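Local coordinates for putative transcriptional regulator protein (Vibrio parahaemolyticus, PDB 3ER6) that is of unknown function but probably acts as an AraC-type DNA-binding transcription regulator, of which this chain is the DJ-1/PfpI-like domain without the helix-turn-helix part, at residues Val12-Thr17 and Pro95-Trp100; Arg19-Ile24 and Gly59-Gln64; Ile83-Glu88 and Ala139-Glu144; Ile111-Ile114 and Val120-Lys123. The protein carries 1 engineered substitution. All coordinates share one frame; numbering follows the deposited sequence.

In the fold
The domain is a three-layer alpha/beta sandwich of the DJ-1/PfpI type. Contacts 1 and 4, with centres about 10 Å apart, both pin helices to the same face of the central mixed sheet, through strands 9-14 and 110-114. Contact 3 lies further out, its centre about 13 Å from that of contact 4, and adds helix 136-145 beyond helix 117-124. Contact 2, about 20 Å from contact 4 by centres, belongs to the dimer side. Along the chain contact 2 is nested within the loop that contact 1 closes, contact 4 is nested within contact 3, and contacts 1 and 3 interleave, so segments distant in sequence build one compact domain with a hairpin reaching the second subunit.

Contact 1 of 4, residues Val12-Thr17 and Pro95-Trp100; sequences VALAPT and PALFDW
Strand 9-14 of the central sheet packs against helix 95-106 through Val12 and Leu14 on one side and Leu97 and Trp100 on the other, in a buried strand-to-helix layer. Trp100 points its six-membered ring at the strand: with CG anti to the backbone N (chi1 177°), the indole reaches straight out from the helix and its far corner does the touching. CH2 of Trp100 lies 3.9 Å from CG1 of Val12, and the methyl comes in at the edge of the ring, in its plane, so this is contact with a rim and no stack. At another edge of the indole, Trp100 NE1 is hydrogen-bonded to Phe72 O, which helps fix the rotation of the ring; Trp69 meets it with planes inclined at about 50°. One turn back along the helix, Leu97 CD2 and Leu14 CD2 approach methyl to methyl at 4.3 Å, a looser touch. Val12 and Leu14 share the helix-facing side of the strand, while Ala13 between them faces helix 22-37. The strand is therefore sandwiched between helices of both outer layers, as expected for an inner strand of the alpha/beta/alpha sandwich of the DJ-1/PfpI family.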
loop_
_atom_site.group_PDB
_atom_site.type_symbol
_atom_site.label_atom_id
_atom_site.label_comp_id
_atom_site.label_asym_id
_atom_site.label_seq_id
_atom_site.Cartn_x
_atom_site.Cartn_y
_atom_site.Cartn_z
ATOM N N VAL A 12 9.532 13.622 -2.618
ATOM C CA VAL A 12 9.654 12.959 -3.938
ATOM C C VAL A 12 9.722 11.440 -3.642
ATOM O O VAL A 12 10.459 10.990 -2.724
ATOM C CB VAL A 12 10.908 13.453 -4.728
ATOM C CG1 VAL A 12 11.035 12.688 -6.062
ATOM C CG2 VAL A 12 10.817 15.020 -4.966
ATOM N N ALA A 13 8.891 10.668 -4.333
ATOM C CA ALA A 13 8.849 9.218 -4.113
ATOM C C ALA A 13 9.236 8.491 -5.397
ATOM O O ALA A 13 8.490 8.474 -6.384
ATOM C CB ALA A 13 7.416 8.802 -3.671
ATOM N N LEU A 14 10.423 7.904 -5.402
ATOM C CA LEU A 14 10.894 7.124 -6.511
ATOM C C LEU A 14 10.365 5.696 -6.408
ATOM O O LEU A 14 10.651 4.984 -5.417
ATOM C CB LEU A 14 12.424 7.093 -6.480
ATOM C CG LEU A 14 13.110 6.205 -7.510
ATOM C CD1 LEU A 14 12.894 6.789 -8.970
ATOM C CD2 LEU A 14 14.564 6.111 -7.126
ATOM N N ALA A 15 9.620 5.282 -7.449
ATOM C CA ALA A 15 9.019 3.931 -7.527
ATOM C C ALA A 15 9.757 3.191 -8.618
ATOM O O ALA A 15 9.532 3.413 -9.812
ATOM C CB ALA A 15 7.461 4.057 -7.840
ATOM N N PRO A 16 10.735 2.372 -8.234
ATOM C CA PRO A 16 11.530 1.733 -9.247
ATOM C C PRO A 16 10.833 0.677 -10.134
ATOM O O PRO A 16 11.295 0.444 -11.227
ATOM C CB PRO A 16 12.660 1.089 -8.448
ATOM C CG PRO A 16 12.872 2.085 -7.274
ATOM C CD PRO A 16 11.371 2.371 -6.898
ATOM N N THR A 17 9.760 0.045 -9.671
ATOM C CA THR A 17 9.110 -1.023 -10.449
ATOM C C THR A 17 7.617 -1.133 -10.184
ATOM O O THR A 17 7.180 -1.101 -9.017
ATOM C CB THR A 17 9.796 -2.426 -10.208
ATOM O OG1 THR A 17 9.048 -3.459 -10.890
ATOM C CG2 THR A 17 9.837 -2.782 -8.786
ATOM N N PRO A 95 23.001 4.758 -13.419
ATOM C CA PRO A 95 24.002 5.407 -12.536
ATOM C C PRO A 95 23.712 6.867 -12.211
ATOM O O PRO A 95 24.075 7.352 -11.127
ATOM C CB PRO A 95 25.290 5.343 -13.348
ATOM C CG PRO A 95 24.955 4.708 -14.657
ATOM C CD PRO A 95 23.614 4.059 -14.564
ATOM N N ALA A 96 23.145 7.603 -13.160
ATOM C CA ALA A 96 22.772 8.993 -12.912
ATOM C C ALA A 96 21.743 9.104 -11.779
ATOM O O ALA A 96 21.692 10.112 -11.060
ATOM C CB ALA A 96 22.262 9.646 -14.160
ATOM N N LEU A 97 20.935 8.057 -11.627
ATOM C CA LEU A 97 19.938 8.030 -10.549
ATOM C C LEU A 97 20.657 7.790 -9.210
ATOM O O LEU A 97 20.311 8.424 -8.216
ATOM C CB LEU A 97 18.903 6.957 -10.820
ATOM C CG LEU A 97 17.513 7.016 -10.188
ATOM C CD1 LEU A 97 16.744 8.383 -10.383
ATOM C CD2 LEU A 97 16.706 5.910 -10.814
ATOM N N PHE A 98 21.647 6.882 -9.177
ATOM C CA PHE A 98 22.502 6.789 -7.985
ATOM C C PHE A 98 23.175 8.119 -7.672
ATOM O O PHE A 98 23.305 8.472 -6.513
ATOM C CB PHE A 98 23.574 5.693 -8.124
ATOM C CG PHE A 98 23.080 4.341 -7.787
ATOM C CD1 PHE A 98 22.837 4.005 -6.457
ATOM C CD2 PHE A 98 22.828 3.412 -8.771
ATOM C CE1 PHE A 98 22.375 2.720 -6.115
ATOM C CE2 PHE A 98 22.359 2.146 -8.454
ATOM C CZ PHE A 98 22.126 1.793 -7.105
ATOM N N ASP A 99 23.630 8.856 -8.698
ATOM C CA ASP A 99 24.284 10.122 -8.430
ATOM C C ASP A 99 23.283 11.070 -7.800
ATOM O O ASP A 99 23.597 11.778 -6.882
ATOM C CB ASP A 99 24.858 10.775 -9.713
ATOM C CG ASP A 99 26.028 9.978 -10.317
ATOM O OD1 ASP A 99 26.641 9.175 -9.584
ATOM O OD2 ASP A 99 26.316 10.139 -11.538
ATOM N N TRP A 100 22.047 11.069 -8.307
ATOM C CA TRP A 100 21.006 11.962 -7.799
ATOM C C TRP A 100 20.645 11.675 -6.303
ATOM O O TRP A 100 20.573 12.576 -5.494
ATOM C CB TRP A 100 19.796 11.817 -8.741
ATOM C CG TRP A 100 18.576 12.593 -8.389
ATOM C CD1 TRP A 100 18.387 13.949 -8.517
ATOM C CD2 TRP A 100 17.315 12.035 -8.005
ATOM N NE1 TRP A 100 17.095 14.271 -8.175
ATOM C CE2 TRP A 100 16.419 13.116 -7.841
ATOM C CE3 TRP A 100 16.887 10.740 -7.701
ATOM C CZ2 TRP A 100 15.107 12.942 -7.407
ATOM C CZ3 TRP A 100 15.548 10.544 -7.284
ATOM C CH2 TRP A 100 14.672 11.663 -7.137
#

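Contact 2 of 4, residues Arg19-Ile24 and Gly59-Gln64; sequences RYFASI and GGISVQ
The Phe21 ring meets Ile61 at its edge, where CD1 of Ile61 lies in the ring plane, while Val63 approaches obliquely, neither squarely over a face nor at an edge. Both contacts fall on the far end of the ring: CZ of Phe21 is 3.8 Å from CD1 of Ile61 and 3.7 Å from CG2 of Val63. Around that corner, CE1 of Phe21 leans to Val63 CG2 at 4.0 Å and CE2 to Ile61 CD1 at 4.1 Å, so the two methyls meet the end of the ring side by side, both from the strand. The phenyl gets there because its CG sits between the backbone N and the carbonyl carbon (chi1 78°), which turns the ring out from the start of helix 22-37 toward the hairpin. Leu55, on the partner strand 55-57 of that hairpin, adds to the apolar patch by touching both Phe21 and Val63. Ile25 of the second subunit also packs on Phe21, and Glu29 of the same subunit accepts a hydrogen bond from Ala22 N, so the start of the helix is gripped across the interface. Residues 62-64 pair antiparallel with a strand of the second subunit: the arrangement is that of a beta hairpin whose sheet continues through a dimer interface.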
loop_
_atom_site.group_PDB
_atom_site.type_symbol
_atom_site.label_atom_id
_atom_site.label_comp_id
_atom_site.label_asym_id
_atom_site.label_seq_id
_atom_site.Cartn_x
_atom_site.Cartn_y
_atom_site.Cartn_z
ATOM N N ARG A 19 6.038 -3.795 -10.376
ATOM C CA ARG A 19 5.805 -5.063 -9.691
ATOM C C ARG A 19 5.539 -4.875 -8.195
ATOM O O ARG A 19 4.790 -5.665 -7.583
ATOM C CB ARG A 19 7.011 -5.998 -9.899
ATOM C CG ARG A 19 7.350 -6.361 -11.402
ATOM C CD ARG A 19 6.225 -7.187 -12.105
ATOM N NE ARG A 19 5.170 -6.296 -12.606
ATOM C CZ ARG A 19 3.964 -6.712 -13.000
ATOM N NH1 ARG A 19 3.067 -5.849 -13.402
ATOM N NH2 ARG A 19 3.649 -8.002 -12.962
ATOM N N TYR A 20 6.102 -3.801 -7.615
ATOM C CA TYR A 20 6.031 -3.578 -6.189
ATOM C C TYR A 20 6.052 -2.092 -5.952
ATOM O O TYR A 20 7.093 -1.524 -5.596
ATOM C CB TYR A 20 7.255 -4.244 -5.489
ATOM C CG TYR A 20 7.163 -5.755 -5.595
ATOM C CD1 TYR A 20 6.204 -6.462 -4.857
ATOM C CD2 TYR A 20 8.001 -6.478 -6.464
ATOM C CE1 TYR A 20 6.116 -7.892 -4.961
ATOM C CE2 TYR A 20 7.891 -7.859 -6.617
ATOM C CZ TYR A 20 6.984 -8.563 -5.871
ATOM O OH TYR A 20 6.921 -9.942 -6.015
ATOM N N PHE A 21 4.949 -1.427 -6.264
ATOM C CA PHE A 21 4.884 0.027 -6.004
ATOM C C PHE A 21 3.845 0.400 -4.954
ATOM O O PHE A 21 3.805 1.576 -4.520
ATOM C CB PHE A 21 4.675 0.844 -7.293
ATOM C CG PHE A 21 3.241 0.845 -7.798
ATOM C CD1 PHE A 21 2.422 1.948 -7.631
ATOM C CD2 PHE A 21 2.723 -0.280 -8.471
ATOM C CE1 PHE A 21 1.083 1.943 -8.104
ATOM C CE2 PHE A 21 1.410 -0.273 -8.962
ATOM C CZ PHE A 21 0.582 0.837 -8.761
ATOM N N ALA A 22 3.023 -0.567 -4.513
ATOM C CA ALA A 22 1.957 -0.235 -3.515
ATOM C C ALA A 22 2.497 0.446 -2.294
ATOM O O ALA A 22 1.883 1.382 -1.795
ATOM C CB ALA A 22 1.203 -1.461 -3.067
ATOM N N SER A 23 3.644 -0.003 -1.771
ATOM C CA SER A 23 4.146 0.656 -0.536
ATOM C C SER A 23 4.572 2.130 -0.722
ATOM O O SER A 23 4.567 2.932 0.260
ATOM C CB SER A 23 5.282 -0.172 0.125
ATOM O OG SER A 23 6.402 -0.344 -0.777
ATOM N N ILE A 24 4.974 2.495 -1.932
ATOM C CA ILE A 24 5.215 3.915 -2.224
ATOM C C ILE A 24 3.893 4.670 -2.089
ATOM O O ILE A 24 3.820 5.722 -1.465
ATOM C CB ILE A 24 5.772 4.077 -3.664
ATOM C CG1 ILE A 24 7.272 3.775 -3.649
ATOM C CG2 ILE A 24 5.551 5.493 -4.229
ATOM C CD1 ILE A 24 8.107 4.889 -2.812
ATOM N N GLY A 59 -2.630 -6.303 -12.232
ATOM C CA GLY A 59 -4.051 -6.158 -12.553
ATOM C C GLY A 59 -4.287 -5.310 -13.812
ATOM O O GLY A 59 -5.358 -4.730 -13.959
ATOM N N GLY A 60 -3.293 -5.264 -14.707
ATOM C CA GLY A 60 -3.399 -4.584 -15.992
ATOM C C GLY A 60 -3.532 -3.079 -15.908
ATOM O O GLY A 60 -4.313 -2.476 -16.665
ATOM N N ILE A 61 -2.828 -2.443 -14.985
ATOM C CA ILE A 61 -2.862 -0.976 -14.920
ATOM C C ILE A 61 -1.575 -0.333 -15.411
ATOM O O ILE A 61 -0.469 -0.953 -15.414
ATOM C CB ILE A 61 -3.134 -0.448 -13.477
ATOM C CG1 ILE A 61 -2.001 -0.889 -12.513
ATOM C CG2 ILE A 61 -4.511 -0.914 -13.035
ATOM C CD1 ILE A 61 -2.151 -0.430 -11.042
ATOM N N SER A 62 -1.735 0.909 -15.870
ATOM C CA SER A 62 -0.596 1.719 -16.229
ATOM C C SER A 62 -0.660 2.900 -15.259
ATOM O O SER A 62 -1.747 3.458 -15.043
ATOM C CB SER A 62 -0.804 2.279 -17.634
ATOM O OG SER A 62 0.384 2.818 -18.035
ATOM N N VAL A 63 0.488 3.319 -14.758
ATOM C CA VAL A 63 0.608 4.451 -13.818
ATOM C C VAL A 63 1.489 5.596 -14.395
ATOM O O VAL A 63 2.724 5.484 -14.513
ATOM C CB VAL A 63 1.139 3.981 -12.454
ATOM C CG1 VAL A 63 1.088 5.159 -11.405
ATOM C CG2 VAL A 63 0.234 2.825 -11.909
ATOM N N GLN A 64 0.846 6.681 -14.770
ATOM C CA GLN A 64 1.549 7.728 -15.483
ATOM C C GLN A 64 1.900 8.899 -14.532
ATOM O O GLN A 64 0.980 9.572 -13.983
ATOM C CB GLN A 64 0.680 8.228 -16.616
ATOM C CG GLN A 64 1.211 9.520 -17.244
ATOM C CD GLN A 64 2.436 9.275 -18.101
ATOM O OE1 GLN A 64 2.383 8.522 -19.081
ATOM N NE2 GLN A 64 3.538 9.908 -17.754
#

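Contact 3 of 4, residues Ile83-Glu88 and Ala139-Glu144; sequences IGDPLE and AHLFGE
Asp85 OD1 takes the backbone N-H of Leu87 at 2.9 Å, with an N-H...O angle of 155°, and the same oxygen brushes Leu141 CD2 at 3.9 Å. This is an N-cap: Asp85 stands just before the short helix 86-89 and closes its first turn. The amide arrives from above the carboxylate, some 53° out of its plane, and the side chain is swung into place by a CG anti to the backbone N (chi1 -180°). At the same helix start, Asp85 O and Ile83 O are both bonded to Ser89 OG, which ties the turn to the loop before it.

Against this capped end lies helix 136-145 of the DJ-1/PfpI-type domain, and Leu141 is the residue it presents. Its two methyls divide the work. CD2 rests over one face of the Pro86 ring, 3.9 Å from CD of Pro86 and 4.0 Å from both CB and CG of Pro86, so that three ring carbons share it almost equally. CD1 turns the other way, to the outer leucine. The Leu141 side chain extends outward from the helix to reach both partners. Phe119 of helix 117-124 touches Pro86 and Leu141 alike and closes the inner side, while Phe142, next in sequence, meets Phe119 edge-to-face. The outer side is different, because Leu87 is exposed to solvent. There the apolar packing ends in a single methyl pair, Leu87 CD1 on Leu141 CD1 at 3.6 Å.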
loop_
_atom_site.group_PDB
_atom_site.type_symbol
_atom_site.label_atom_id
_atom_site.label_comp_id
_atom_site.label_asym_id
_atom_site.label_seq_id
_atom_site.Cartn_x
_atom_site.Cartn_y
_atom_site.Cartn_z
ATOM N N ILE A 83 12.635 -2.408 -5.187
ATOM C CA ILE A 83 13.217 -2.712 -6.478
ATOM C C ILE A 83 12.886 -4.122 -6.906
ATOM O O ILE A 83 13.445 -4.624 -7.887
ATOM C CB ILE A 83 14.780 -2.406 -6.543
ATOM C CG1 ILE A 83 15.592 -3.230 -5.503
ATOM C CG2 ILE A 83 15.058 -0.903 -6.367
ATOM C CD1 ILE A 83 17.185 -3.168 -5.783
ATOM N N GLY A 84 11.981 -4.762 -6.169
ATOM C CA GLY A 84 11.688 -6.200 -6.383
ATOM C C GLY A 84 12.915 -7.054 -6.035
ATOM O O GLY A 84 13.579 -6.801 -5.052
ATOM N N ASP A 85 13.237 -8.020 -6.870
ATOM C CA ASP A 85 14.370 -8.872 -6.609
ATOM C C ASP A 85 15.639 -8.162 -7.008
ATOM O O ASP A 85 15.892 -7.923 -8.204
ATOM C CB ASP A 85 14.239 -10.176 -7.392
ATOM C CG ASP A 85 15.414 -11.139 -7.153
ATOM O OD1 ASP A 85 16.420 -10.849 -6.450
ATOM O OD2 ASP A 85 15.312 -12.234 -7.721
ATOM N N PRO A 86 16.463 -7.844 -6.007
ATOM C CA PRO A 86 17.673 -7.036 -6.272
ATOM C C PRO A 86 18.609 -7.727 -7.255
ATOM O O PRO A 86 19.370 -7.066 -7.970
ATOM C CB PRO A 86 18.307 -6.856 -4.894
ATOM C CG PRO A 86 17.119 -7.040 -3.906
ATOM C CD PRO A 86 16.231 -8.099 -4.576
ATOM N N LEU A 87 18.553 -9.051 -7.284
ATOM C CA LEU A 87 19.509 -9.805 -8.104
ATOM C C LEU A 87 19.159 -9.486 -9.545
ATOM O O LEU A 87 20.020 -9.421 -10.414
ATOM C CB LEU A 87 19.329 -11.296 -7.815
ATOM C CG LEU A 87 20.604 -12.132 -7.865
ATOM C CD1 LEU A 87 21.732 -11.437 -7.086
ATOM C CD2 LEU A 87 20.321 -13.527 -7.351
ATOM N N GLU A 88 17.879 -9.272 -9.791
ATOM C CA GLU A 88 17.355 -8.872 -11.095
ATOM C C GLU A 88 17.701 -7.399 -11.409
ATOM O O GLU A 88 18.227 -7.063 -12.488
ATOM C CB GLU A 88 15.846 -8.977 -11.004
ATOM C CG GLU A 88 15.140 -9.279 -12.286
ATOM C CD GLU A 88 15.512 -8.319 -13.405
ATOM O OE1 GLU A 88 15.958 -7.191 -13.109
ATOM O OE2 GLU A 88 15.328 -8.695 -14.601
ATOM N N ALA A 139 16.852 -11.306 3.344
ATOM C CA ALA A 139 17.979 -11.088 4.255
ATOM C C ALA A 139 19.254 -11.831 3.840
ATOM O O ALA A 139 20.386 -11.300 3.974
ATOM C CB ALA A 139 17.629 -11.449 5.712
ATOM N N HIS A 140 19.090 -13.062 3.343
ATOM C CA HIS A 140 20.260 -13.801 2.863
ATOM C C HIS A 140 20.999 -13.045 1.744
ATOM O O HIS A 140 22.204 -12.852 1.787
ATOM C CB HIS A 140 19.873 -15.194 2.362
ATOM C CG HIS A 140 21.051 -15.970 1.866
ATOM N ND1 HIS A 140 21.973 -16.550 2.718
ATOM C CD2 HIS A 140 21.507 -16.196 0.610
ATOM C CE1 HIS A 140 22.924 -17.130 2.006
ATOM N NE2 HIS A 140 22.666 -16.925 0.726
ATOM N N LEU A 141 20.251 -12.620 0.732
ATOM C CA LEU A 141 20.845 -11.898 -0.388
ATOM C C LEU A 141 21.544 -10.633 0.086
ATOM O O LEU A 141 22.681 -10.359 -0.324
ATOM C CB LEU A 141 19.797 -11.596 -1.465
ATOM C CG LEU A 141 20.290 -10.838 -2.710
ATOM C CD1 LEU A 141 21.347 -11.645 -3.481
ATOM C CD2 LEU A 141 19.113 -10.536 -3.645
ATOM N N PHE A 142 20.878 -9.862 0.943
ATOM C CA PHE A 142 21.516 -8.661 1.503
ATOM C C PHE A 142 22.868 -9.048 2.141
ATOM O O PHE A 142 23.875 -8.348 1.984
ATOM C CB PHE A 142 20.651 -8.030 2.567
ATOM C CG PHE A 142 21.081 -6.640 2.933
ATOM C CD1 PHE A 142 20.559 -5.553 2.248
ATOM C CD2 PHE A 142 22.009 -6.424 3.951
ATOM C CE1 PHE A 142 20.954 -4.261 2.567
ATOM C CE2 PHE A 142 22.402 -5.136 4.287
ATOM C CZ PHE A 142 21.858 -4.044 3.562
ATOM N N GLY A 143 22.874 -10.153 2.876
ATOM C CA GLY A 143 24.141 -10.659 3.450
ATOM C C GLY A 143 25.200 -11.011 2.410
ATOM O O GLY A 143 26.375 -10.771 2.626
ATOM N N GLU A 144 24.793 -11.587 1.289
ATOM C CA GLU A 144 25.725 -11.904 0.202
ATOM C C GLU A 144 26.292 -10.648 -0.445
ATOM O O GLU A 144 27.500 -10.536 -0.667
ATOM C CB GLU A 144 25.035 -12.773 -0.845
ATOM C CG GLU A 144 24.479 -14.076 -0.272
ATOM C CD GLU A 144 25.562 -14.953 0.402
ATOM O OE1 GLU A 144 26.021 -15.915 -0.263
ATOM O OE2 GLU A 144 25.948 -14.713 1.583
#

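Contact 4 of 4, residues Ile111-Ile114 and Val120-Lys123; sequences IVAI and VVAK
Val121 sits on Ile111 and Ala113, laying helix 117-124 back over strand 110-114, the strand it directly follows. Such a strand-turn-helix unit is the place where enzymes of the wider DJ-1 superfamily carry their nucleophile elbow; in this putative regulator the contact itself is purely apolar packing.

The helical segment begins with Val120. Its CB is aimed at the strand, yet the side chain serves the layer beside it, touching Phe98 and Ile101 of helix 95-106 and Ile80 of the neighbouring strand.

Val121 comes next and makes the contact. Its CG1, placed anti to the carbonyl carbon (chi1 -60°), drops between two strand residues that are two positions apart and face the same side: it is 3.6 Å from CB of Ala113 and 3.8 Å from CG2 of Ile111. With Ala113 opposite, the backbones come close, the CA atoms of Ala113 and Val121 being 6.9 Å apart. Ile111 offers only its CG2 branch, and the CG1 arm leads off elsewhere; the two side chains run past each other in opposite directions. Val112, between them on the strand, turns to the other face, onto Val175 and Met176 of helix 173-184.

Beyond Val121 the helix leaves the strand: Ala122 does not touch it, and Lys123, exposed and extended as far as CE, passes Phe98 of helix 95-106. The contact thus rests on Val121 alone from the helix side, and the small alanine takes both of its methyls, CG2 of Val121 adding a second touch on Ala113 CB at 3.9 Å.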
loop_
_atom_site.group_PDB
_atom_site.type_symbol
_atom_site.label_atom_id
_atom_site.label_comp_id
_atom_site.label_asym_id
_atom_site.label_seq_id
_atom_site.Cartn_x
_atom_site.Cartn_y
_atom_site.Cartn_z
ATOM N N ILE A 111 16.293 10.576 3.647
ATOM C CA ILE A 111 16.228 9.469 2.687
ATOM C C ILE A 111 15.496 8.309 3.359
ATOM O O ILE A 111 15.957 7.715 4.365
ATOM C CB ILE A 111 17.625 8.981 2.209
ATOM C CG1 ILE A 111 18.574 10.137 1.825
ATOM C CG2 ILE A 111 17.534 7.913 1.079
ATOM C CD1 ILE A 111 18.060 11.034 0.602
ATOM N N VAL A 112 14.350 7.939 2.803
ATOM C CA VAL A 112 13.518 6.906 3.431
ATOM C C VAL A 112 13.491 5.747 2.450
ATOM O O VAL A 112 13.040 5.915 1.307
ATOM C CB VAL A 112 12.039 7.399 3.642
ATOM C CG1 VAL A 112 11.226 6.266 4.307
ATOM C CG2 VAL A 112 11.961 8.724 4.483
ATOM N N ALA A 113 13.992 4.587 2.856
ATOM C CA ALA A 113 14.122 3.455 1.957
ATOM C C ALA A 113 13.250 2.355 2.529
ATOM O O ALA A 113 13.373 2.037 3.724
ATOM C CB ALA A 113 15.600 2.962 1.873
ATOM N N ILE A 114 12.360 1.796 1.687
ATOM C CA ILE A 114 11.376 0.808 2.118
ATOM C C ILE A 114 11.525 -0.466 1.310
ATOM O O ILE A 114 11.799 -0.380 0.089
ATOM C CB ILE A 114 9.893 1.437 2.016
ATOM C CG1 ILE A 114 9.508 1.775 0.580
ATOM C CG2 ILE A 114 9.824 2.769 2.830
ATOM C CD1 ILE A 114 8.037 2.291 0.450
ATOM N N VAL A 120 19.230 -0.274 -2.391
ATOM C CA VAL A 120 19.688 0.938 -3.082
ATOM C C VAL A 120 20.508 1.854 -2.149
ATOM O O VAL A 120 21.636 2.304 -2.488
ATOM C CB VAL A 120 18.499 1.748 -3.686
ATOM C CG1 VAL A 120 19.019 2.986 -4.430
ATOM C CG2 VAL A 120 17.652 0.855 -4.636
ATOM N N VAL A 121 19.976 2.123 -0.958
ATOM C CA VAL A 121 20.754 2.974 -0.026
ATOM C C VAL A 121 22.061 2.221 0.439
ATOM O O VAL A 121 23.096 2.861 0.626
ATOM C CB VAL A 121 19.923 3.478 1.196
ATOM C CG1 VAL A 121 18.747 4.299 0.722
ATOM C CG2 VAL A 121 19.456 2.325 2.021
ATOM N N ALA A 122 22.009 0.893 0.591
ATOM C CA ALA A 122 23.246 0.120 0.910
ATOM C C ALA A 122 24.292 0.335 -0.160
ATOM O O ALA A 122 25.407 0.772 0.148
ATOM C CB ALA A 122 22.960 -1.390 1.115
ATOM N N LYS A 123 23.926 0.042 -1.406
ATOM C CA LYS A 123 24.805 0.240 -2.545
ATOM C C LYS A 123 25.364 1.665 -2.632
ATOM O O LYS A 123 26.532 1.857 -2.917
ATOM C CB LYS A 123 24.083 -0.099 -3.849
ATOM C CG LYS A 123 24.996 -0.018 -5.054
ATOM C CD LYS A 123 24.300 -0.641 -6.251
ATOM C CE LYS A 123 25.192 -0.666 -7.461
ATOM N NZ LYS A 123 26.627 -0.906 -7.033
#